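Local coordinates for trichosurin (Trichosurus vulpecula, PDB 2RA6), which probably binds and carries small hydrophobic molecules as a homodimeric lipocalin of possum milk whey, here with 4-ethylphenol bound, at residues 33-37 / 38-42; 158-161 / 162-165. The protein carries 1 engineered substitution. All coordinates share one frame; numbering follows the deposited sequence.

Contact 1 of 2, residues 33-37 / 38-42. With ZN (zinc ion), chain L.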
loop_
_atom_site.group_PDB
_atom_site.type_symbol
_atom_site.label_atom_id
_atom_site.label_comp_id
_atom_site.label_asym_id
_atom_site.label_seq_id
_atom_site.Cartn_x
_atom_site.Cartn_y
_atom_site.Cartn_z
ATOM N N LEU B 33 -11.644 10.258 -7.597
ATOM C CA LEU B 33 -11.481 9.553 -6.336
ATOM C C LEU B 33 -11.853 8.108 -6.646
ATOM O O LEU B 33 -12.735 7.851 -7.470
ATOM C CB LEU B 33 -12.441 10.103 -5.277
ATOM C CG LEU B 33 -12.202 11.516 -4.736
ATOM C CD1 LEU B 33 -13.352 11.917 -3.816
ATOM C CD2 LEU B 33 -10.880 11.566 -3.991
ATOM N N ALA B 34 -11.176 7.169 -6.007
ATOM C CA ALA B 34 -11.472 5.757 -6.218
ATOM C C ALA B 34 -11.149 5.052 -4.923
ATOM O O ALA B 34 -10.224 5.435 -4.210
ATOM C CB ALA B 34 -10.633 5.197 -7.359
ATOM N N SER B 35 -11.932 4.035 -4.590
ATOM C CA SER B 35 -11.689 3.327 -3.347
ATOM C C SER B 35 -12.217 1.918 -3.365
ATOM O O SER B 35 -13.144 1.598 -4.108
ATOM C CB SER B 35 -12.334 4.071 -2.178
ATOM O OG SER B 35 -12.094 3.402 -0.943
ATOM N N SER B 36 -11.612 1.087 -2.527
ATOM C CA SER B 36 -12.027 -0.296 -2.385
ATOM C C SER B 36 -13.385 -0.310 -1.678
ATOM O O SER B 36 -14.140 -1.277 -1.791
ATOM C CB SER B 36 -10.978 -1.072 -1.579
ATOM O OG SER B 36 -10.623 -0.382 -0.398
ATOM N N ASP B 37 -13.690 0.765 -0.956
ATOM C CA ASP B 37 -14.969 0.902 -0.259
ATOM C C ASP B 37 -15.581 2.223 -0.710
ATOM O O ASP B 37 -15.180 3.294 -0.244
ATOM C CB ASP B 37 -14.763 0.922 1.257
ATOM C CG ASP B 37 -16.076 0.840 2.025
ATOM O OD1 ASP B 37 -17.065 1.454 1.581
ATOM O OD2 ASP B 37 -16.102 0.166 3.074
ATOM N N ARG B 38 -16.556 2.151 -1.611
ATOM C CA ARG B 38 -17.182 3.355 -2.145
ATOM C C ARG B 38 -17.774 4.295 -1.104
ATOM O O ARG B 38 -17.788 5.507 -1.309
ATOM C CB ARG B 38 -18.254 2.994 -3.181
ATOM C CG ARG B 38 -18.773 4.208 -3.945
ATOM C CD ARG B 38 -19.202 3.851 -5.359
ATOM N NE ARG B 38 -20.355 2.958 -5.401
ATOM C CZ ARG B 38 -21.618 3.356 -5.287
ATOM N NH1 ARG B 38 -21.899 4.641 -5.124
ATOM N NH2 ARG B 38 -22.601 2.465 -5.342
ATOM N N SER B 39 -18.262 3.756 0.011
ATOM C CA SER B 39 -18.850 4.611 1.037
ATOM C C SER B 39 -17.831 5.618 1.559
ATOM O O SER B 39 -18.194 6.697 2.021
ATOM C CB SER B 39 -19.395 3.775 2.204
ATOM O OG SER B 39 -18.357 3.320 3.052
ATOM N N LEU B 40 -16.551 5.272 1.473
ATOM C CA LEU B 40 -15.497 6.161 1.948
ATOM C C LEU B 40 -15.382 7.444 1.140
ATOM O O LEU B 40 -14.942 8.467 1.666
ATOM C CB LEU B 40 -14.146 5.451 1.920
ATOM C CG LEU B 40 -13.964 4.279 2.886
ATOM C CD1 LEU B 40 -12.589 3.664 2.664
ATOM C CD2 LEU B 40 -14.112 4.768 4.323
ATOM N N ILE B 41 -15.764 7.390 -0.133
ATOM C CA ILE B 41 -15.664 8.569 -0.987
ATOM C C ILE B 41 -16.995 9.140 -1.463
ATOM O O ILE B 41 -17.021 10.093 -2.236
ATOM C CB ILE B 41 -14.753 8.298 -2.210
ATOM C CG1 ILE B 41 -15.218 7.048 -2.966
ATOM C CG2 ILE B 41 -13.310 8.130 -1.741
ATOM C CD1 ILE B 41 -14.456 6.801 -4.273
ATOM N N GLU B 42 -18.094 8.555 -0.997
ATOM C CA GLU B 42 -19.424 9.042 -1.348
ATOM C C GLU B 42 -19.767 10.147 -0.361
ATOM O O GLU B 42 -18.989 10.441 0.547
ATOM C CB GLU B 42 -20.465 7.924 -1.229
ATOM C CG GLU B 42 -20.329 6.807 -2.251
ATOM C CD GLU B 42 -21.400 5.738 -2.085
ATOM O OE1 GLU B 42 -22.597 6.068 -2.213
ATOM O OE2 GLU B 42 -21.047 4.569 -1.824
HETATM ZN ZN ZN L . -17.684 0.106 4.289
#
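With CG trans to its own backbone N (chi1 -171°), D37 swings its carboxylate over the turn that follows, while S39, whose chi1 of 77° sets OG between its N and carbonyl carbon, raises its hydroxyl to meet it. S39 OG donates to D37 OD1 at 2.7 Å, coming from above the carboxylate plane by 46° instead of lying in it. The backbone N of S39 adds a weak bond to the same oxygen, OD1, at 3.0 Å. With OD1 so engaged, D37 OD2 binds zinc at 2.0 Å, and one further ligand comes from elsewhere in the structure.

The backbone supports this posture with two consecutive i to i+3 bonds of a short helical turn, L40 N to D37 O (3.0 Å) and I41 N to R38 O. S35 is an apt residue at the strand end, because its OG accepts from D37 N at 3.1 Å in an ST turn and donates to V124 O on the neighbouring strand 121-130.

Apolar residues fold back beneath the polar groups. L40 CD1 lies 3.8 Å from D37 CB and also reaches S35 OG. Branched I41 stretches CD1 over the backbone of strand 29-35, 3.7 Å from A34 CA, and its side chain slides past that of L33 in the opposite direction. A34 turns its methyl away onto I157, so that I41 CD1 meets its backbone.

The chemistry divides the first loop after strand 29-35 into two layers: leucine and isoleucine bury its inner side, and carboxylate, hydroxyl and zinc occupy the outer. The zinc and the two S39 donors would be expected to stabilise the negative charge of D37, favouring its ionised form.

Contact 2 of 2, residues 158-161 / 162-165; sequences LDIS and EVDH
I160 O accepts from V163 N at 3.2 Å across a type I turn whose inner residues are S161 and E162, so the chain reverses just beyond strand 157-159. V163 N sits far above one face of the carbonyl plane, while the H165 ring edge comes to I160 O from the other face.

I160 O lies in plane at the ring edge, 3.2 Å from H165 CD2, while I160 CD1 covers one face in a CH-pi contact, 3.8 Å from the centroid and 20° off the normal. A slender isoleucine end suits that face, and F50 stacks on the ring as well. V163 brings its CG1 to 3.5 Å from I160 CB, which closes the apolar side of the turn.

On the polar side D159 forms an Asx turn. A chi1 of -179° turns the carboxylate forward along the chain, and OD1 accepts from S161 N at 2.9 Å, nearly along the C-O axis, and from S161 OG at 2.6 Å on the syn side. Two donors thus fix the rotation of the carboxylate, and K140 of helix 137-148 pairs with OD2. Replacing D159 by alanine removes the acceptor that S161 N and OG share and one counter-charge of K140, and the start of the turn is likely to shift more freely.

E162 crosses D159 at about a right angle, laying CG against D159 O at 3.1 Å and bringing OE1 to 3.8 Å from D159 OD2. These like charges should repel, and K140 is likely to ease the strain, as would partial protonation at the crystal's pH of 4.6. The chemistry suits a chain end leaving the barrel: a bonded acidic turn, then the H165 ring, packed against I160 and F50, ahead of C166, disulfide-linked to C73.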
loop_
_atom_site.group_PDB
_atom_site.type_symbol
_atom_site.label_atom_id
_atom_site.label_comp_id
_atom_site.label_asym_id
_atom_site.label_seq_id
_atom_site.Cartn_x
_atom_site.Cartn_y
_atom_site.Cartn_z
ATOM N N LEU B 158 -15.087 7.605 -8.828
ATOM C CA LEU B 158 -15.930 8.787 -8.895
ATOM C C LEU B 158 -15.166 9.935 -9.532
ATOM O O LEU B 158 -14.236 10.470 -8.937
ATOM C CB LEU B 158 -16.391 9.201 -7.499
ATOM C CG LEU B 158 -17.243 8.180 -6.743
ATOM C CD1 LEU B 158 -17.611 8.731 -5.372
ATOM C CD2 LEU B 158 -18.500 7.872 -7.550
ATOM N N ASP B 159 -15.551 10.297 -10.751
ATOM C CA ASP B 159 -14.920 11.409 -11.452
ATOM C C ASP B 159 -15.716 12.617 -10.976
ATOM O O ASP B 159 -16.861 12.802 -11.387
ATOM C CB ASP B 159 -15.095 11.241 -12.962
ATOM C CG ASP B 159 -14.436 12.353 -13.757
ATOM O OD1 ASP B 159 -14.288 13.466 -13.217
ATOM O OD2 ASP B 159 -14.081 12.115 -14.931
ATOM N N ILE B 160 -15.137 13.437 -10.107
ATOM C CA ILE B 160 -15.887 14.579 -9.603
ATOM C C ILE B 160 -15.707 15.859 -10.405
ATOM O O ILE B 160 -16.214 16.912 -10.020
ATOM C CB ILE B 160 -15.560 14.873 -8.134
ATOM C CG1 ILE B 160 -14.096 15.278 -8.001
ATOM C CG2 ILE B 160 -15.886 13.654 -7.274
ATOM C CD1 ILE B 160 -13.765 15.894 -6.659
ATOM N N SER B 161 -14.990 15.771 -11.521
ATOM C CA SER B 161 -14.782 16.942 -12.365
ATOM C C SER B 161 -16.120 17.320 -12.986
ATOM O O SER B 161 -16.311 18.447 -13.439
ATOM C CB SER B 161 -13.784 16.630 -13.482
ATOM O OG SER B 161 -14.347 15.721 -14.415
ATOM N N GLU B 162 -17.043 16.362 -12.990
ATOM C CA GLU B 162 -18.366 16.552 -13.569
ATOM C C GLU B 162 -19.462 16.796 -12.539
ATOM O O GLU B 162 -20.644 16.641 -12.844
ATOM C CB GLU B 162 -18.724 15.332 -14.421
ATOM C CG GLU B 162 -18.580 14.009 -13.687
ATOM C CD GLU B 162 -18.621 12.816 -14.623
ATOM O OE1 GLU B 162 -17.792 12.766 -15.559
ATOM O OE2 GLU B 162 -19.474 11.923 -14.424
ATOM N N VAL B 163 -19.075 17.184 -11.326
ATOM C CA VAL B 163 -20.051 17.445 -10.274
ATOM C C VAL B 163 -19.712 18.727 -9.519
ATOM O O VAL B 163 -18.545 19.104 -9.414
ATOM C CB VAL B 163 -20.120 16.263 -9.274
ATOM C CG1 VAL B 163 -18.821 16.156 -8.500
ATOM C CG2 VAL B 163 -21.299 16.444 -8.328
ATOM N N ASP B 164 -20.738 19.407 -9.013
ATOM C CA ASP B 164 -20.530 20.640 -8.265
ATOM C C ASP B 164 -20.143 20.286 -6.836
ATOM O O ASP B 164 -20.953 19.761 -6.073
ATOM C CB ASP B 164 -21.804 21.492 -8.262
ATOM C CG ASP B 164 -21.613 22.823 -7.556
ATOM O OD1 ASP B 164 -20.693 23.577 -7.941
ATOM O OD2 ASP B 164 -22.384 23.121 -6.619
ATOM N N HIS B 165 -18.897 20.572 -6.482
ATOM C CA HIS B 165 -18.396 20.271 -5.148
ATOM C C HIS B 165 -17.612 21.453 -4.590
ATOM O O HIS B 165 -17.328 22.412 -5.307
ATOM C CB HIS B 165 -17.507 19.027 -5.207
ATOM C CG HIS B 165 -16.351 19.161 -6.147
ATOM N ND1 HIS B 165 -15.220 19.886 -5.837
ATOM C CD2 HIS B 165 -16.163 18.688 -7.401
ATOM C CE1 HIS B 165 -14.385 19.853 -6.860
ATOM N NE2 HIS B 165 -14.934 19.132 -7.823
HETATM O O HOH W 1 -16.230 20.534 -10.794
#

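Both contacts are turns that carry the chain off neighbouring antiparallel strands of the lipocalin barrel, 29-35 for contact 1 and 157-159 for contact 2. They touch directly: L33 O and L158 N are probably hydrogen-bonded, and I41 packs on L158. Contact 1 is partly buried, most of its residues lying inward, whereas contact 2 sits on the surface with one buried residue, I160. Each uses an aspartate to hold a serine two residues on, but the second partner differs: a metal ion in 33-37 / 38-42, a lysine of the helix in 158-161 / 162-165. Aliphatic groups fill the first contact; an aromatic ring joins them in the second.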